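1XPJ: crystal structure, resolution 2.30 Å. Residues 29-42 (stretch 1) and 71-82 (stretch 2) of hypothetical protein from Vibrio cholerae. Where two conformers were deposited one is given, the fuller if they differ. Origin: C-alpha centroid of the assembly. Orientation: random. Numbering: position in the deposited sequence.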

# COMPACT_ATOMS: atom_id res chain seq x y z
N VAL A 29 -28.28 1.37 -7.22
CA VAL A 29 -26.91 0.86 -7.37
C VAL A 29 -26.63 -0.25 -6.36
O VAL A 29 -26.12 -1.31 -6.74
CB VAL A 29 -25.82 1.98 -7.25
CG1 VAL A 29 -24.44 1.36 -7.12
CG2 VAL A 29 -25.88 2.95 -8.44
N ILE A 30 -26.95 -0.00 -5.09
CA ILE A 30 -26.79 -1.00 -4.03
C ILE A 30 -27.59 -2.29 -4.30
O ILE A 30 -27.07 -3.40 -4.11
CB ILE A 30 -27.15 -0.42 -2.65
CG1 ILE A 30 -26.29 0.82 -2.34
CG2 ILE A 30 -26.97 -1.47 -1.56
CD1 ILE A 30 -26.65 1.47 -1.01
N GLU A 31 -28.84 -2.15 -4.72
CA GLU A 31 -29.68 -3.30 -5.06
C GLU A 31 -29.03 -4.14 -6.17
O GLU A 31 -29.07 -5.39 -6.14
CB GLU A 31 -31.09 -2.85 -5.45
CG GLU A 31 -32.09 -3.98 -5.68
CD GLU A 31 -32.37 -4.84 -4.44
OE1 GLU A 31 -32.26 -4.33 -3.30
OE2 GLU A 31 -32.71 -6.03 -4.60
N GLN A 32 -28.42 -3.47 -7.14
CA GLN A 32 -27.71 -4.18 -8.19
C GLN A 32 -26.48 -4.94 -7.64
O GLN A 32 -26.20 -6.06 -8.08
CB GLN A 32 -27.36 -3.25 -9.35
CG GLN A 32 -26.92 -3.99 -10.62
CD GLN A 32 -28.08 -4.49 -11.47
OE1 GLN A 32 -28.92 -5.24 -10.99
NE2 GLN A 32 -28.12 -4.07 -12.73
N LEU A 33 -25.79 -4.36 -6.65
CA LEU A 33 -24.69 -5.05 -5.96
C LEU A 33 -25.17 -6.36 -5.34
O LEU A 33 -24.45 -7.37 -5.39
CB LEU A 33 -24.07 -4.14 -4.88
CG LEU A 33 -22.56 -3.96 -4.75
CD1 LEU A 33 -21.90 -3.80 -6.10
CD2 LEU A 33 -22.28 -2.75 -3.88
N ARG A 34 -26.36 -6.35 -4.76
CA ARG A 34 -26.97 -7.55 -4.17
C ARG A 34 -27.20 -8.68 -5.20
O ARG A 34 -26.97 -9.86 -4.92
CB ARG A 34 -28.30 -7.20 -3.48
CG ARG A 34 -28.16 -6.40 -2.19
CD ARG A 34 -29.30 -6.62 -1.21
NE ARG A 34 -29.27 -5.65 -0.11
CZ ARG A 34 -29.97 -4.53 -0.07
NH1 ARG A 34 -30.79 -4.20 -1.07
NH2 ARG A 34 -29.86 -3.71 0.97
N GLU A 35 -27.68 -8.30 -6.39
CA GLU A 35 -27.94 -9.26 -7.46
C GLU A 35 -26.64 -9.89 -7.96
O GLU A 35 -26.60 -11.09 -8.23
CB GLU A 35 -28.69 -8.61 -8.63
CG GLU A 35 -30.07 -8.10 -8.25
CD GLU A 35 -31.18 -8.75 -9.06
OE1 GLU A 35 -32.13 -8.02 -9.44
OE2 GLU A 35 -31.11 -9.97 -9.32
N TYR A 36 -25.59 -9.07 -8.09
CA TYR A 36 -24.28 -9.57 -8.48
C TYR A 36 -23.64 -10.46 -7.41
O TYR A 36 -23.01 -11.47 -7.74
CB TYR A 36 -23.33 -8.43 -8.87
CG TYR A 36 -23.52 -7.96 -10.30
CD1 TYR A 36 -24.61 -7.15 -10.66
CD2 TYR A 36 -22.60 -8.31 -11.29
CE1 TYR A 36 -24.79 -6.72 -11.95
CE2 TYR A 36 -22.78 -7.87 -12.60
CZ TYR A 36 -23.88 -7.08 -12.92
OH TYR A 36 -24.06 -6.64 -14.19
N HIS A 37 -23.82 -10.11 -6.14
CA HIS A 37 -23.40 -10.99 -5.06
C HIS A 37 -24.08 -12.37 -5.18
O HIS A 37 -23.46 -13.41 -4.96
CB HIS A 37 -23.64 -10.34 -3.68
CG HIS A 37 -23.10 -11.14 -2.53
ND1 HIS A 37 -21.94 -10.79 -1.86
CD2 HIS A 37 -23.58 -12.25 -1.91
CE1 HIS A 37 -21.73 -11.66 -0.88
NE2 HIS A 37 -22.70 -12.56 -0.90
N GLN A 38 -25.36 -12.38 -5.57
CA GLN A 38 -26.09 -13.63 -5.80
C GLN A 38 -25.49 -14.47 -6.93
O GLN A 38 -25.58 -15.71 -6.90
CB GLN A 38 -27.56 -13.35 -6.11
CG GLN A 38 -28.49 -13.56 -4.92
CD GLN A 38 -29.84 -14.15 -5.31
OE1 GLN A 38 -30.61 -14.56 -4.43
NE2 GLN A 38 -30.15 -14.19 -6.60
N LEU A 39 -24.90 -13.80 -7.91
CA LEU A 39 -24.24 -14.46 -9.03
C LEU A 39 -22.83 -14.99 -8.70
O LEU A 39 -22.16 -15.55 -9.56
CB LEU A 39 -24.16 -13.52 -10.24
CG LEU A 39 -25.08 -13.79 -11.44
CD1 LEU A 39 -26.28 -14.69 -11.14
CD2 LEU A 39 -25.55 -12.47 -12.05
N GLY A 40 -22.39 -14.81 -7.46
CA GLY A 40 -21.07 -15.27 -7.05
C GLY A 40 -19.94 -14.25 -7.09
O GLY A 40 -18.80 -14.62 -6.81
N PHE A 41 -20.24 -12.99 -7.43
CA PHE A 41 -19.25 -11.91 -7.46
C PHE A 41 -18.90 -11.45 -6.05
O PHE A 41 -19.79 -11.21 -5.24
CB PHE A 41 -19.80 -10.67 -8.18
CG PHE A 41 -19.81 -10.77 -9.67
CD1 PHE A 41 -18.80 -10.17 -10.43
CD2 PHE A 41 -20.86 -11.40 -10.33
CE1 PHE A 41 -18.82 -10.25 -11.83
CE2 PHE A 41 -20.89 -11.47 -11.72
CZ PHE A 41 -19.87 -10.90 -12.47
N GLU A 42 -17.60 -11.26 -5.79
CA GLU A 42 -17.12 -10.66 -4.56
C GLU A 42 -17.19 -9.15 -4.69
O GLU A 42 -16.90 -8.61 -5.77
CB GLU A 42 -15.69 -11.09 -4.30
CG GLU A 42 -15.49 -12.60 -4.09
CD GLU A 42 -14.03 -13.01 -4.17
OE1 GLU A 42 -13.18 -12.32 -3.56
OE2 GLU A 42 -13.71 -14.02 -4.85
N GLU A 71 -19.65 1.40 9.38
CA GLU A 71 -20.92 1.75 10.01
C GLU A 71 -21.98 2.10 8.96
O GLU A 71 -23.06 1.62 9.01
CB GLU A 71 -20.70 2.91 11.00
CG GLU A 71 -21.99 3.31 11.73
CD GLU A 71 -21.84 4.59 12.53
OE1 GLU A 71 -21.80 5.68 11.91
OE2 GLU A 71 -21.78 4.49 13.77
N TRP A 72 -21.63 2.95 7.99
CA TRP A 72 -22.55 3.36 6.94
C TRP A 72 -22.96 2.21 6.03
O TRP A 72 -24.14 2.04 5.72
CB TRP A 72 -21.96 4.51 6.13
CG TRP A 72 -22.92 5.14 5.18
CD1 TRP A 72 -23.72 6.23 5.42
CD2 TRP A 72 -23.20 4.73 3.83
NE1 TRP A 72 -24.46 6.53 4.30
CE2 TRP A 72 -24.17 5.62 3.31
CE3 TRP A 72 -22.71 3.70 3.00
CZ2 TRP A 72 -24.66 5.51 1.99
CZ3 TRP A 72 -23.21 3.59 1.69
CH2 TRP A 72 -24.17 4.50 1.21
N LEU A 73 -21.98 1.41 5.62
CA LEU A 73 -22.25 0.23 4.81
C LEU A 73 -23.21 -0.71 5.52
O LEU A 73 -24.22 -1.12 4.93
CB LEU A 73 -20.93 -0.48 4.38
CG LEU A 73 -20.02 0.30 3.42
CD1 LEU A 73 -18.61 -0.23 3.46
CD2 LEU A 73 -20.51 0.24 1.99
N ASP A 74 -22.93 -1.02 6.79
CA ASP A 74 -23.84 -1.85 7.62
C ASP A 74 -25.26 -1.30 7.77
O ASP A 74 -26.24 -2.05 7.64
CB ASP A 74 -23.25 -2.08 9.02
CG ASP A 74 -21.95 -2.88 8.98
OD1 ASP A 74 -21.69 -3.54 7.96
OD2 ASP A 74 -21.14 -2.91 9.93
N LYS A 75 -25.35 -0.00 8.06
CA LYS A 75 -26.63 0.69 8.21
C LYS A 75 -27.51 0.50 6.97
O LYS A 75 -28.71 0.26 7.08
CB LYS A 75 -26.37 2.19 8.45
CG LYS A 75 -27.49 2.89 9.20
CD LYS A 75 -28.13 3.97 8.35
CE LYS A 75 -28.03 5.35 9.02
NZ LYS A 75 -29.37 5.92 9.31
N HIS A 76 -26.89 0.57 5.80
CA HIS A 76 -27.62 0.54 4.54
C HIS A 76 -27.65 -0.81 3.85
O HIS A 76 -28.10 -0.92 2.70
CB HIS A 76 -27.09 1.66 3.64
CG HIS A 76 -27.37 3.02 4.19
ND1 HIS A 76 -28.65 3.52 4.32
CD2 HIS A 76 -26.54 3.97 4.68
CE1 HIS A 76 -28.60 4.72 4.86
NE2 HIS A 76 -27.33 5.02 5.09
N GLN A 77 -27.20 -1.85 4.56
CA GLN A 77 -27.26 -3.23 4.08
C GLN A 77 -26.53 -3.37 2.74
O GLN A 77 -27.04 -3.98 1.80
CB GLN A 77 -28.72 -3.73 3.97
CG GLN A 77 -29.62 -3.34 5.16
CD GLN A 77 -29.81 -4.48 6.15
OE1 GLN A 77 -30.93 -4.93 6.38
NE2 GLN A 77 -28.71 -4.94 6.74
N VAL A 78 -25.35 -2.77 2.65
CA VAL A 78 -24.52 -2.89 1.46
C VAL A 78 -23.65 -4.13 1.65
O VAL A 78 -22.93 -4.23 2.64
CB VAL A 78 -23.65 -1.65 1.24
CG1 VAL A 78 -22.97 -1.68 -0.15
CG2 VAL A 78 -24.47 -0.40 1.43
N PRO A 79 -23.74 -5.09 0.72
CA PRO A 79 -22.90 -6.29 0.81
C PRO A 79 -21.48 -5.89 0.44
O PRO A 79 -21.27 -5.03 -0.43
CB PRO A 79 -23.52 -7.24 -0.23
CG PRO A 79 -24.25 -6.36 -1.20
CD PRO A 79 -24.61 -5.10 -0.47
N TYR A 80 -20.50 -6.46 1.15
CA TYR A 80 -19.10 -6.21 0.85
C TYR A 80 -18.29 -7.34 1.46
O TYR A 80 -18.59 -7.80 2.55
CB TYR A 80 -18.62 -4.83 1.37
CG TYR A 80 -18.70 -4.67 2.88
CD1 TYR A 80 -17.58 -4.91 3.69
CD2 TYR A 80 -19.90 -4.29 3.50
CE1 TYR A 80 -17.66 -4.78 5.11
CE2 TYR A 80 -20.00 -4.16 4.89
CZ TYR A 80 -18.88 -4.41 5.70
OH TYR A 80 -18.98 -4.27 7.07
N ASP A 81 -17.28 -7.77 0.71
CA ASP A 81 -16.29 -8.75 1.17
C ASP A 81 -14.96 -8.12 1.53
O ASP A 81 -14.20 -8.72 2.28
CB ASP A 81 -16.07 -9.79 0.10
CG ASP A 81 -17.32 -10.51 -0.26
OD1 ASP A 81 -17.73 -11.39 0.53
OD2 ASP A 81 -17.97 -10.25 -1.29
N GLU A 82 -14.66 -6.94 0.98
CA GLU A 82 -13.41 -6.24 1.29
C GLU A 82 -13.64 -4.74 1.32
O GLU A 82 -14.50 -4.24 0.61
CB GLU A 82 -12.33 -6.51 0.24
CG GLU A 82 -11.68 -7.89 0.29
CD GLU A 82 -10.74 -8.12 -0.88
OE1 GLU A 82 -10.15 -7.12 -1.38
OE2 GLU A 82 -10.57 -9.28 -1.31
O HOH W 1 -12.55 -11.03 -1.15

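Stretch 1 opens inside a helix that begins earlier in the chain. Gly40 is the first residue to leave helical phi/psi; its positive phi (96°) accompanies two bonds back into the last turn, Gly40 N to His37 O at 3.1 Å and Phe41 N to Tyr36 O at 3.2 Å: a Schellman motif. At these angles a CB would jam against the preceding carbonyl O, which suits glycine. In stretch 2, His76 is the first residue to leave helical angles; after Gln77, which has positive phi (57°), Val78 to Tyr80 are extended, and the segment passes along the helix of stretch 1: CA atoms pair Ile30 with Val78 (6.2 Å) and Arg34 with Pro79 (6.6 Å), then Glu42 with Asp81 (6.1 Å).

Apolar packing fills the first part of this register. Ile30 CD1 lies 3.8 Å from Val78 CG2, and Leu33 CD2 3.9 Å from Val78 CG1, both at van der Waals range. Pro79, with the largest covered area, places CG 4.0 Å from Arg34 CG and 4.3 Å from Leu33 CB.

Arg34 bends its end nearer, and NH2 donates to Gln77 O at 3.0 Å; the 130° angle makes the bond weak. Its NH1 also forms a salt bridge with Glu31 OE1 (2.7 Å).

Farther along, the like-charged Glu42 OE1 and Glu82 OE2 stand 4.6 Å apart, bridged by a water donating to both, at 2.8 Å from Glu42 OE1 and 2.6 Å from Glu82 OE2.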